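Local coordinates for nine-heme cytochrome c (Desulfovibrio desulfuricans, PDB 1OFW), which carries electrons through nine bis-histidine c-type hemes and may form part of a transmembrane redox complex that passes them to the cytoplasm for sulfate reduction, at residues A[171-183]-A[193-205]. Numbering follows the deposited sequence.
Sequences PVSPMLAPYKVVI and SNFTHRRHLTSLM. With HEC (heme c), chain J.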
loop_
_atom_site.group_PDB
_atom_site.type_symbol
_atom_site.label_atom_id
_atom_site.label_comp_id
_atom_site.label_asym_id
_atom_site.label_seq_id
_atom_site.Cartn_x
_atom_site.Cartn_y
_atom_site.Cartn_z
ATOM N N PRO A 171 4.596 9.655 -10.570
ATOM C CA PRO A 171 5.665 9.983 -9.615
ATOM C C PRO A 171 6.585 11.045 -10.203
ATOM O O PRO A 171 6.796 11.127 -11.414
ATOM C CB PRO A 171 6.434 8.677 -9.490
ATOM C CG PRO A 171 6.146 7.962 -10.764
ATOM C CD PRO A 171 4.710 8.299 -11.098
ATOM N N VAL A 172 7.118 11.909 -9.347
ATOM C CA VAL A 172 8.013 12.915 -9.902
ATOM C C VAL A 172 9.207 12.194 -10.476
ATOM O O VAL A 172 9.667 11.137 -10.118
ATOM C CB VAL A 172 8.527 13.938 -8.879
ATOM C CG1 VAL A 172 7.438 14.851 -8.343
ATOM C CG2 VAL A 172 9.196 13.229 -7.709
ATOM N N SER A 173 9.772 12.907 -11.469
ATOM C CA SER A 173 10.989 12.419 -12.121
ATOM C C SER A 173 12.192 12.430 -11.207
ATOM O O SER A 173 12.357 13.428 -10.503
ATOM C CB SER A 173 11.191 13.399 -13.285
ATOM O OG SER A 173 12.251 12.988 -14.092
ATOM N N PRO A 174 13.003 11.394 -11.243
ATOM C CA PRO A 174 14.249 11.424 -10.462
ATOM C C PRO A 174 15.213 12.551 -10.796
ATOM O O PRO A 174 16.131 12.896 -10.059
ATOM C CB PRO A 174 14.939 10.109 -10.857
ATOM C CG PRO A 174 13.767 9.204 -11.184
ATOM C CD PRO A 174 12.828 10.112 -11.953
ATOM N N MET A 175 15.096 13.167 -11.931
ATOM C CA MET A 175 15.731 14.342 -12.430
ATOM C C MET A 175 15.446 15.564 -11.559
ATOM O O MET A 175 16.253 16.496 -11.624
ATOM C CB MET A 175 15.251 14.784 -13.826
ATOM C CG MET A 175 15.517 13.804 -14.922
ATOM S SD MET A 175 17.253 13.514 -15.136
ATOM C CE MET A 175 17.188 11.825 -15.755
ATOM N N LEU A 176 14.339 15.580 -10.823
ATOM C CA LEU A 176 14.107 16.671 -9.898
ATOM C C LEU A 176 14.712 16.483 -8.515
ATOM O O LEU A 176 14.463 17.334 -7.652
ATOM C CB LEU A 176 12.598 16.896 -9.762
ATOM C CG LEU A 176 11.897 17.290 -11.056
ATOM C CD1 LEU A 176 10.420 17.577 -10.819
ATOM C CD2 LEU A 176 12.538 18.537 -11.675
ATOM N N ALA A 177 15.480 15.430 -8.364
ATOM C CA ALA A 177 16.190 15.115 -7.127
ATOM C C ALA A 177 17.685 14.979 -7.405
ATOM O O ALA A 177 18.109 14.838 -8.555
ATOM C CB ALA A 177 15.654 13.838 -6.525
ATOM N N PRO A 178 18.516 15.069 -6.379
ATOM C CA PRO A 178 19.958 15.098 -6.642
ATOM C C PRO A 178 20.464 13.900 -7.408
ATOM O O PRO A 178 19.999 12.779 -7.302
ATOM C CB PRO A 178 20.567 15.106 -5.229
ATOM C CG PRO A 178 19.494 15.757 -4.413
ATOM C CD PRO A 178 18.219 15.210 -4.971
ATOM N N TYR A 179 21.490 14.144 -8.239
ATOM C CA TYR A 179 22.105 13.080 -8.994
ATOM C C TYR A 179 22.896 12.166 -8.079
ATOM O O TYR A 179 22.694 10.942 -7.995
ATOM C CB TYR A 179 23.006 13.698 -10.106
ATOM C CG TYR A 179 23.729 12.611 -10.848
ATOM C CD1 TYR A 179 23.085 11.892 -11.839
ATOM C CD2 TYR A 179 25.048 12.296 -10.569
ATOM C CE1 TYR A 179 23.721 10.894 -12.534
ATOM C CE2 TYR A 179 25.696 11.282 -11.258
ATOM C CZ TYR A 179 25.033 10.584 -12.250
ATOM O OH TYR A 179 25.707 9.573 -12.905
ATOM N N LYS A 180 23.848 12.765 -7.373
ATOM C CA LYS A 180 24.560 12.111 -6.286
ATOM C C LYS A 180 24.515 12.990 -5.041
ATOM O O LYS A 180 24.290 14.197 -5.095
ATOM C CB LYS A 180 25.981 11.758 -6.701
ATOM C CG LYS A 180 26.965 12.880 -6.552
ATOM C CD LYS A 180 28.388 12.479 -6.900
ATOM C CE LYS A 180 29.073 11.760 -5.773
ATOM N NZ LYS A 180 30.549 11.704 -6.000
ATOM N N VAL A 181 24.737 12.319 -3.908
ATOM C CA VAL A 181 24.824 13.028 -2.640
ATOM C C VAL A 181 26.086 12.532 -1.956
ATOM O O VAL A 181 26.318 11.334 -1.794
ATOM C CB VAL A 181 23.623 12.842 -1.706
ATOM C CG1 VAL A 181 23.838 13.605 -0.401
ATOM C CG2 VAL A 181 22.382 13.337 -2.438
ATOM N N VAL A 182 26.927 13.510 -1.632
ATOM C CA VAL A 182 28.176 13.178 -0.906
ATOM C C VAL A 182 27.847 13.218 0.569
ATOM O O VAL A 182 27.636 14.263 1.181
ATOM C CB VAL A 182 29.290 14.156 -1.300
ATOM C CG1 VAL A 182 30.503 13.914 -0.405
ATOM C CG2 VAL A 182 29.622 13.973 -2.766
ATOM N N ILE A 183 27.660 12.028 1.153
ATOM C CA ILE A 183 27.231 11.949 2.534
ATOM C C ILE A 183 28.469 11.984 3.422
ATOM O O ILE A 183 29.180 10.986 3.571
ATOM C CB ILE A 183 26.402 10.662 2.801
ATOM C CG1 ILE A 183 25.221 10.555 1.833
ATOM C CG2 ILE A 183 25.959 10.587 4.243
ATOM C CD1 ILE A 183 24.397 9.318 1.984
ATOM N N SER A 193 30.454 8.901 1.794
ATOM C CA SER A 193 29.760 7.949 0.928
ATOM C C SER A 193 29.206 8.682 -0.257
ATOM O O SER A 193 28.397 9.615 -0.064
ATOM C CB SER A 193 28.651 7.273 1.764
ATOM O OG SER A 193 28.028 6.290 0.974
ATOM N N ASN A 194 29.646 8.334 -1.455
ATOM C CA ASN A 194 29.147 8.988 -2.659
ATOM C C ASN A 194 27.892 8.264 -3.146
ATOM O O ASN A 194 27.995 7.354 -3.974
ATOM C CB ASN A 194 30.189 8.953 -3.770
ATOM C CG ASN A 194 31.406 9.788 -3.364
ATOM O OD1 ASN A 194 31.278 10.920 -2.924
ATOM N ND2 ASN A 194 32.571 9.179 -3.521
ATOM N N PHE A 195 26.785 8.686 -2.565
ATOM C CA PHE A 195 25.527 7.929 -2.765
ATOM C C PHE A 195 24.938 8.228 -4.129
ATOM O O PHE A 195 24.718 9.388 -4.466
ATOM C CB PHE A 195 24.562 8.254 -1.635
ATOM C CG PHE A 195 23.180 7.638 -1.759
ATOM C CD1 PHE A 195 23.035 6.295 -1.967
ATOM C CD2 PHE A 195 22.053 8.430 -1.679
ATOM C CE1 PHE A 195 21.785 5.729 -2.081
ATOM C CE2 PHE A 195 20.799 7.855 -1.774
ATOM C CZ PHE A 195 20.659 6.500 -1.977
ATOM N N THR A 196 24.712 7.176 -4.903
ATOM C CA THR A 196 24.155 7.301 -6.244
ATOM C C THR A 196 22.635 7.447 -6.179
ATOM O O THR A 196 21.842 6.577 -6.530
ATOM C CB THR A 196 24.565 6.092 -7.101
ATOM O OG1 THR A 196 24.168 4.900 -6.441
ATOM C CG2 THR A 196 26.104 6.000 -7.265
ATOM N N HIS A 197 22.245 8.606 -5.697
ATOM C CA HIS A 197 20.879 8.949 -5.376
ATOM C C HIS A 197 19.965 8.741 -6.561
ATOM O O HIS A 197 18.927 8.052 -6.462
ATOM C CB HIS A 197 20.861 10.427 -4.910
ATOM C CG HIS A 197 19.606 10.913 -4.246
ATOM N ND1 HIS A 197 18.463 11.171 -4.949
ATOM C CD2 HIS A 197 19.263 11.135 -2.964
ATOM C CE1 HIS A 197 17.501 11.564 -4.129
ATOM N NE2 HIS A 197 17.961 11.548 -2.899
ATOM N N ARG A 198 20.283 9.361 -7.710
ATOM C CA ARG A 198 19.379 9.248 -8.881
ATOM C C ARG A 198 19.370 7.857 -9.485
ATOM O O ARG A 198 18.331 7.317 -9.912
ATOM C CB ARG A 198 19.731 10.299 -9.951
ATOM C CG ARG A 198 18.725 10.393 -11.058
ATOM C CD ARG A 198 19.109 11.526 -12.012
ATOM N NE ARG A 198 18.956 12.816 -11.349
ATOM C CZ ARG A 198 19.472 13.977 -11.774
ATOM N NH1 ARG A 198 20.198 13.948 -12.898
ATOM N NH2 ARG A 198 19.253 15.107 -11.093
ATOM N N ARG A 199 20.524 7.207 -9.525
ATOM C CA ARG A 199 20.636 5.850 -10.014
ATOM C C ARG A 199 19.712 4.919 -9.197
ATOM O O ARG A 199 18.991 4.116 -9.798
ATOM C CB ARG A 199 22.061 5.388 -9.909
ATOM C CG ARG A 199 22.353 4.026 -10.489
ATOM C CD ARG A 199 23.814 3.716 -10.174
ATOM N NE ARG A 199 24.244 2.385 -10.552
ATOM C CZ ARG A 199 24.754 2.097 -11.752
ATOM N NH1 ARG A 199 24.913 2.980 -12.733
ATOM N NH2 ARG A 199 25.117 0.838 -11.975
ATOM N N HIS A 200 19.773 5.112 -7.869
ATOM C CA HIS A 200 18.957 4.327 -6.931
ATOM C C HIS A 200 17.469 4.510 -7.220
ATOM O O HIS A 200 16.742 3.532 -7.474
ATOM C CB HIS A 200 19.293 4.735 -5.494
ATOM C CG HIS A 200 20.328 3.882 -4.855
ATOM N ND1 HIS A 200 21.689 3.993 -5.135
ATOM C CD2 HIS A 200 20.221 2.865 -3.946
ATOM C CE1 HIS A 200 22.325 3.079 -4.417
ATOM N NE2 HIS A 200 21.471 2.364 -3.670
ATOM N N LEU A 201 16.994 5.739 -7.205
ATOM C CA LEU A 201 15.570 6.020 -7.346
ATOM C C LEU A 201 15.102 5.555 -8.721
ATOM O O LEU A 201 14.030 4.976 -8.835
ATOM C CB LEU A 201 15.288 7.479 -7.105
ATOM C CG LEU A 201 13.831 7.934 -7.218
ATOM C CD1 LEU A 201 12.968 7.186 -6.209
ATOM C CD2 LEU A 201 13.695 9.412 -7.027
ATOM N N THR A 202 15.914 5.803 -9.743
ATOM C CA THR A 202 15.561 5.404 -11.102
ATOM C C THR A 202 15.422 3.896 -11.190
ATOM O O THR A 202 14.422 3.441 -11.756
ATOM C CB THR A 202 16.614 5.930 -12.083
ATOM O OG1 THR A 202 16.608 7.337 -12.044
ATOM C CG2 THR A 202 16.263 5.556 -13.522
ATOM N N SER A 203 16.314 3.114 -10.646
ATOM C CA SER A 203 16.294 1.667 -10.648
ATOM C C SER A 203 15.073 1.116 -9.925
ATOM O O SER A 203 14.405 0.192 -10.374
ATOM C CB SER A 203 17.556 1.173 -9.954
ATOM O OG SER A 203 17.621 -0.255 -9.940
ATOM N N LEU A 204 14.789 1.712 -8.760
ATOM C CA LEU A 204 13.665 1.271 -7.946
ATOM C C LEU A 204 12.347 1.540 -8.661
ATOM O O LEU A 204 11.454 0.690 -8.646
ATOM C CB LEU A 204 13.700 1.950 -6.565
ATOM C CG LEU A 204 14.878 1.487 -5.689
ATOM C CD1 LEU A 204 15.153 2.445 -4.563
ATOM C CD2 LEU A 204 14.667 0.064 -5.148
ATOM N N MET A 205 12.210 2.681 -9.292
ATOM C CA MET A 205 10.999 3.023 -10.040
ATOM C C MET A 205 10.837 2.179 -11.295
ATOM O O MET A 205 9.723 1.812 -11.697
ATOM C CB MET A 205 11.063 4.503 -10.441
ATOM C CG MET A 205 10.795 5.434 -9.283
ATOM S SD MET A 205 11.003 7.179 -9.623
ATOM C CE MET A 205 9.652 7.421 -10.774
HETATM FE FE HEC J . 21.817 0.875 -2.352
HETATM C CHA HEC J . 23.196 -0.969 -4.840
HETATM C CHB HEC J . 24.902 2.131 -1.548
HETATM C CHC HEC J . 20.427 2.732 0.131
HETATM C CHD HEC J . 18.707 -0.369 -3.152
HETATM N NA HEC J . 23.678 0.635 -3.039
HETATM C C1A HEC J . 24.060 -0.179 -4.105
HETATM C C2A HEC J . 25.484 -0.062 -4.315
HETATM C C3A HEC J . 25.959 0.779 -3.387
HETATM C C4A HEC J . 24.836 1.236 -2.599
HETATM C CMA HEC J . 27.390 1.251 -3.089
HETATM C CAA HEC J . 26.231 -0.790 -5.439
HETATM C CBA HEC J . 26.349 0.088 -6.694
HETATM C CGA HEC J . 25.494 1.313 -6.876
HETATM O O1A HEC J . 24.449 1.124 -7.554
HETATM O O2A HEC J . 25.799 2.458 -6.425
HETATM N NB HEC J . 22.525 2.106 -0.963
HETATM C C1B HEC J . 23.836 2.561 -0.799
HETATM C C2B HEC J . 23.894 3.522 0.281
HETATM C C3B HEC J . 22.640 3.696 0.755
HETATM C C4B HEC J . 21.792 2.819 -0.029
HETATM C CMB HEC J . 25.198 4.172 0.740
HETATM C CAB HEC J . 22.132 4.585 1.880
HETATM C CBB HEC J . 22.658 6.038 1.826
HETATM N NC HEC J . 19.957 1.072 -1.642
HETATM C C1C HEC J . 19.600 1.906 -0.604
HETATM C C2C HEC J . 18.170 1.785 -0.311
HETATM C C3C HEC J . 17.688 0.965 -1.256
HETATM C C4C HEC J . 18.781 0.509 -2.078
HETATM C CMC HEC J . 17.510 2.480 0.892
HETATM C CAC HEC J . 16.264 0.414 -1.502
HETATM C CBC HEC J . 15.126 1.338 -1.072
HETATM N ND HEC J . 21.103 -0.389 -3.729
HETATM C C1D HEC J . 19.783 -0.775 -3.909
HETATM C C2D HEC J . 19.697 -1.710 -5.014
HETATM C C3D HEC J . 20.949 -1.898 -5.474
HETATM C C4D HEC J . 21.831 -1.065 -4.699
HETATM C CMD HEC J . 18.393 -2.365 -5.508
HETATM C CAD HEC J . 21.335 -2.869 -6.611
HETATM C CBD HEC J . 21.556 -2.046 -7.894
HETATM C CGD HEC J . 20.247 -1.847 -8.632
HETATM O O1D HEC J . 19.745 -0.701 -8.632
HETATM O O2D HEC J . 19.750 -2.858 -9.174
HETATM O O HOH W 1 17.582 11.621 -7.901
HETATM O O HOH W 2 23.142 8.577 -9.219
#
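With CG anti to the backbone N (chi1 -171°) and a single bend at chi3 (-68°), Arg198 reaches from the first turn of its helix into the 3-10 turn and loop that precede strand 181-183, where Pro174, Met175, Ala177 and Tyr179 surround its end. They lead into a two-stranded antiparallel hairpin, 181-183 with 193-195, of the second class III cytochrome c region, and the return strand leads into the helix beginning at His197. Arg198 NH2 gives a nearly straight, in-plane bond to Ala177 O (2.8 Å), while NE makes a weak one to Pro174 O. Met175 CA and SD lie over one guanidinium face and Tyr179 CB over the other, so the group is sandwiched; the Tyr179 ring stands at 77° to it. Arg198 N also bonds Tyr179 O (2.9 Å).

His197, an axial ligand of heme 6 with His229, receives Pro178 CD over one ring face, and a water that accepts a hydrogen bond from ND1 also donates to Pro174 O and Pro178 O. This second shell probably fixes the rotation of the imidazole. In the hairpin, Val181 and Phe195 exchange backbone bonds, as do Ile183 and Ser193. The Phe195 ring has CBB of heme 8 over one face and His197 CA over the other; its CE1 sits 3.4 Å above the plane of the His200 ring, whose NE2 binds the iron of heme 8. Farther along the helix, Met205 SD meets Pro174 CG at 3.8 Å, and its CE touches Pro171 CG at 3.5 Å.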